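Putative Outer membrane protein (Helicobacter pylori, PDB 6GW5) probably mediates attachment of the bacterium to host-cell glycans, acting as the lectin-like extracellular domain of the outer membrane adhesin SabA. Local coordinates at residues L5-L19 and Q405-S417. Numbering follows the deposited sequence.
Sequences LKNLNEKYEQLSQYL and QQSNLSQALAAMS
L409 and L413, one turn apart, pack as knobs into holes on helix 5-19, where the first and last modelled helices of the adhesin domain pack against each other. The two helices illustrate how a roughly antiparallel, steeply inclined pair can be held by side-chain packing, with no hydrogen bond crossing between them: their axes approach to 9.9 Å, with 137° between their directions. L409 sits among Y12, L15, S16 and L19, and L413 among N9, Y12, E13 and S16. L409 turns CD2 into its hole, 4.0 Å from CD2 of L15, and CD1 onto the Y12 ring; L413 sets CD1 beside CB of Y12 and the backbone N of E13, and CD2 against CB of S16.

Aromatic contacts centre on Y12. CD1 of L409 makes an off-centre CH-pi contact, 4.2 Å from the centroid of the Y12 ring, and L8 CG, from the same helix as Y12, lies over one face near the rim. The Y12 hydroxyl hydrogen-bonds to OD1 of N375, so the ring is held at its polar end as well.

M416 closes the contact near the chain termini. Its SD makes an oblique Met-aromatic contact with Y12, 5.2 Å from the ring centroid. The M416 and N9 side chains run past each other in opposite directions, N9 CB 3.7 Å from the sulfur. A bend at chi3 (125°) directs the terminal methyl CE toward L5, and the two side chains meet tip to tip, M416 CE lying 3.5 Å from L5 CG.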
# COMPACT_ATOMS: atom_id res chain seq x y z
N LEU A 5 -35.74 20.77 30.61
CA LEU A 5 -34.94 19.56 30.58
C LEU A 5 -34.15 19.44 29.27
O LEU A 5 -32.95 19.16 29.30
CB LEU A 5 -35.85 18.35 30.82
CG LEU A 5 -35.22 16.99 31.04
CD1 LEU A 5 -35.70 16.33 32.33
CD2 LEU A 5 -35.35 16.06 29.83
N LYS A 6 -34.80 19.72 28.14
CA LYS A 6 -34.12 19.66 26.85
C LYS A 6 -32.94 20.60 26.75
O LYS A 6 -31.90 20.21 26.26
CB LYS A 6 -35.07 19.95 25.67
CG LYS A 6 -36.03 18.80 25.38
CD LYS A 6 -36.06 18.40 23.89
CE LYS A 6 -36.30 16.88 23.69
NZ LYS A 6 -37.37 16.53 22.70
N ASN A 7 -33.10 21.83 27.24
CA ASN A 7 -32.01 22.80 27.23
C ASN A 7 -30.83 22.30 28.07
O ASN A 7 -29.67 22.37 27.65
CB ASN A 7 -32.47 24.13 27.79
CG ASN A 7 -31.42 25.21 27.63
OD1 ASN A 7 -30.93 25.45 26.53
ND2 ASN A 7 -31.05 25.84 28.73
N LEU A 8 -31.15 21.76 29.23
CA LEU A 8 -30.14 21.24 30.14
C LEU A 8 -29.39 20.05 29.53
O LEU A 8 -28.17 19.89 29.74
CB LEU A 8 -30.83 20.81 31.45
CG LEU A 8 -29.99 20.76 32.72
CD1 LEU A 8 -29.67 22.18 33.18
CD2 LEU A 8 -30.71 20.02 33.84
N ASN A 9 -30.14 19.19 28.86
CA ASN A 9 -29.62 17.95 28.32
C ASN A 9 -28.64 18.22 27.19
O ASN A 9 -27.69 17.48 27.03
CB ASN A 9 -30.76 17.07 27.82
CG ASN A 9 -30.28 15.81 27.11
OD1 ASN A 9 -29.78 14.87 27.73
ND2 ASN A 9 -30.43 15.80 25.80
N GLU A 10 -28.87 19.27 26.42
CA GLU A 10 -27.97 19.52 25.31
C GLU A 10 -26.79 20.39 25.77
O GLU A 10 -25.71 20.32 25.16
CB GLU A 10 -28.64 19.96 24.00
CG GLU A 10 -29.86 20.89 24.04
CD GLU A 10 -29.48 22.35 24.20
OE1 GLU A 10 -30.06 23.22 23.50
OE2 GLU A 10 -28.57 22.65 24.99
N LYS A 11 -27.00 21.21 26.80
CA LYS A 11 -25.89 21.90 27.43
C LYS A 11 -24.98 20.88 28.11
O LYS A 11 -23.75 20.97 28.01
CB LYS A 11 -26.40 22.98 28.39
CG LYS A 11 -26.99 24.13 27.60
CD LYS A 11 -27.12 25.44 28.35
CE LYS A 11 -27.18 26.55 27.27
NZ LYS A 11 -27.17 27.96 27.74
N TYR A 12 -25.59 19.88 28.73
CA TYR A 12 -24.80 18.84 29.37
C TYR A 12 -24.00 18.09 28.33
O TYR A 12 -22.82 17.86 28.53
CB TYR A 12 -25.66 17.86 30.20
CG TYR A 12 -26.15 18.32 31.57
CD1 TYR A 12 -25.74 19.52 32.15
CD2 TYR A 12 -27.04 17.52 32.29
CE1 TYR A 12 -26.21 19.92 33.40
CE2 TYR A 12 -27.52 17.91 33.54
CZ TYR A 12 -27.10 19.11 34.10
OH TYR A 12 -27.58 19.51 35.34
N GLU A 13 -24.65 17.72 27.24
CA GLU A 13 -24.00 16.90 26.24
C GLU A 13 -22.86 17.69 25.59
O GLU A 13 -21.84 17.14 25.22
CB GLU A 13 -25.01 16.36 25.23
CG GLU A 13 -24.55 15.07 24.59
CD GLU A 13 -25.22 14.71 23.26
OE1 GLU A 13 -25.54 13.51 23.15
OE2 GLU A 13 -25.43 15.56 22.33
N GLN A 14 -23.02 18.99 25.53
CA GLN A 14 -22.02 19.83 24.93
C GLN A 14 -20.80 20.04 25.84
O GLN A 14 -19.67 20.11 25.36
CB GLN A 14 -22.61 21.19 24.56
CG GLN A 14 -22.39 21.55 23.11
CD GLN A 14 -21.14 22.30 22.88
OE1 GLN A 14 -20.98 23.35 23.46
NE2 GLN A 14 -20.25 21.80 22.05
N LEU A 15 -21.04 20.20 27.13
CA LEU A 15 -19.94 20.35 28.06
C LEU A 15 -19.11 19.06 28.09
O LEU A 15 -17.88 19.07 28.10
CB LEU A 15 -20.49 20.68 29.45
CG LEU A 15 -19.46 20.69 30.59
CD1 LEU A 15 -18.38 21.73 30.38
CD2 LEU A 15 -20.15 20.94 31.92
N SER A 16 -19.82 17.95 28.11
CA SER A 16 -19.23 16.64 28.10
C SER A 16 -18.38 16.45 26.89
O SER A 16 -17.31 15.88 26.97
CB SER A 16 -20.32 15.59 28.11
OG SER A 16 -19.75 14.30 28.11
N GLN A 17 -18.86 16.94 25.76
CA GLN A 17 -18.06 16.85 24.58
C GLN A 17 -16.83 17.74 24.71
O GLN A 17 -15.75 17.29 24.39
CB GLN A 17 -18.86 16.90 23.25
CG GLN A 17 -18.51 18.00 22.25
CD GLN A 17 -17.08 18.01 21.69
OE1 GLN A 17 -16.47 19.07 21.75
NE2 GLN A 17 -16.55 16.90 21.18
N TYR A 18 -16.96 18.95 25.22
CA TYR A 18 -15.76 19.82 25.36
C TYR A 18 -14.69 19.12 26.23
O TYR A 18 -13.49 19.26 25.98
CB TYR A 18 -16.08 21.19 25.97
CG TYR A 18 -16.86 22.19 25.11
CD1 TYR A 18 -16.60 22.36 23.74
CD2 TYR A 18 -17.82 23.03 25.71
CE1 TYR A 18 -17.30 23.29 22.99
CE2 TYR A 18 -18.50 23.98 24.98
CZ TYR A 18 -18.25 24.10 23.62
OH TYR A 18 -18.96 25.03 22.88
N LEU A 19 -15.16 18.43 27.26
CA LEU A 19 -14.25 17.77 28.19
C LEU A 19 -13.57 16.58 27.53
O LEU A 19 -12.44 16.29 27.83
CB LEU A 19 -15.00 17.31 29.43
CG LEU A 19 -15.64 18.44 30.24
CD1 LEU A 19 -16.43 17.88 31.42
CD2 LEU A 19 -14.63 19.47 30.74
N GLN A 405 -17.00 15.24 39.28
CA GLN A 405 -17.98 16.08 38.63
C GLN A 405 -18.21 15.62 37.19
O GLN A 405 -19.34 15.72 36.67
CB GLN A 405 -17.54 17.54 38.67
CG GLN A 405 -17.28 18.12 40.06
CD GLN A 405 -16.74 19.53 39.99
OE1 GLN A 405 -15.58 19.78 40.28
NE2 GLN A 405 -17.59 20.47 39.60
N GLN A 406 -17.18 15.09 36.54
CA GLN A 406 -17.35 14.58 35.19
C GLN A 406 -18.16 13.30 35.23
O GLN A 406 -19.03 13.09 34.39
CB GLN A 406 -16.00 14.32 34.50
CG GLN A 406 -16.14 13.68 33.13
CD GLN A 406 -14.82 13.59 32.38
OE1 GLN A 406 -13.78 13.26 32.97
NE2 GLN A 406 -14.86 13.90 31.08
N SER A 407 -17.85 12.43 36.18
CA SER A 407 -18.64 11.23 36.41
C SER A 407 -20.12 11.58 36.65
O SER A 407 -21.02 11.04 36.00
CB SER A 407 -18.07 10.45 37.60
OG SER A 407 -18.65 9.17 37.71
N ASN A 408 -20.35 12.52 37.57
CA ASN A 408 -21.71 13.03 37.83
C ASN A 408 -22.39 13.47 36.54
O ASN A 408 -23.54 13.13 36.29
CB ASN A 408 -21.70 14.24 38.82
CG ASN A 408 -21.50 13.83 40.28
OD1 ASN A 408 -21.65 12.68 40.66
ND2 ASN A 408 -21.16 14.80 41.11
N LEU A 409 -21.70 14.27 35.76
CA LEU A 409 -22.25 14.81 34.53
C LEU A 409 -22.64 13.70 33.59
O LEU A 409 -23.69 13.74 32.98
CB LEU A 409 -21.21 15.71 33.86
CG LEU A 409 -21.62 16.40 32.57
CD1 LEU A 409 -22.61 17.53 32.83
CD2 LEU A 409 -20.39 16.93 31.88
N SER A 410 -21.79 12.69 33.47
CA SER A 410 -22.09 11.56 32.62
C SER A 410 -23.29 10.73 33.08
O SER A 410 -24.15 10.36 32.28
CB SER A 410 -20.87 10.69 32.49
OG SER A 410 -21.25 9.52 31.81
N GLN A 411 -23.34 10.47 34.38
CA GLN A 411 -24.45 9.78 35.00
C GLN A 411 -25.76 10.53 34.77
O GLN A 411 -26.76 9.92 34.46
CB GLN A 411 -24.18 9.48 36.47
CG GLN A 411 -25.07 8.39 37.06
CD GLN A 411 -24.84 6.96 36.48
OE1 GLN A 411 -25.20 6.73 35.34
NE2 GLN A 411 -24.30 6.00 37.28
N ALA A 412 -25.74 11.86 34.88
CA ALA A 412 -26.94 12.68 34.55
C ALA A 412 -27.34 12.64 33.06
O ALA A 412 -28.53 12.59 32.74
CB ALA A 412 -26.75 14.13 34.99
N LEU A 413 -26.37 12.64 32.17
CA LEU A 413 -26.65 12.46 30.76
C LEU A 413 -27.32 11.09 30.50
O LEU A 413 -28.24 10.98 29.69
CB LEU A 413 -25.34 12.62 29.95
CG LEU A 413 -25.22 13.53 28.73
CD1 LEU A 413 -25.96 14.84 28.92
CD2 LEU A 413 -23.76 13.78 28.33
N ALA A 414 -26.87 10.04 31.20
CA ALA A 414 -27.34 8.66 31.00
C ALA A 414 -28.76 8.45 31.56
O ALA A 414 -29.58 7.75 30.96
CB ALA A 414 -26.36 7.68 31.65
N ALA A 415 -29.00 9.06 32.71
CA ALA A 415 -30.33 9.16 33.31
C ALA A 415 -31.29 9.89 32.40
O ALA A 415 -32.43 9.48 32.25
CB ALA A 415 -30.25 9.90 34.63
N MET A 416 -30.82 10.95 31.76
CA MET A 416 -31.62 11.64 30.74
C MET A 416 -31.82 10.83 29.44
O MET A 416 -32.67 11.21 28.64
CB MET A 416 -31.02 13.02 30.44
CG MET A 416 -31.02 13.95 31.64
SD MET A 416 -30.43 15.61 31.23
CE MET A 416 -31.77 16.62 31.79
N SER A 417 -31.04 9.76 29.23
CA SER A 417 -31.19 8.73 28.13
C SER A 417 -32.14 9.06 26.96
O SER A 417 -31.72 9.55 25.90
CB SER A 417 -31.55 7.33 28.71
OG SER A 417 -32.94 7.14 28.91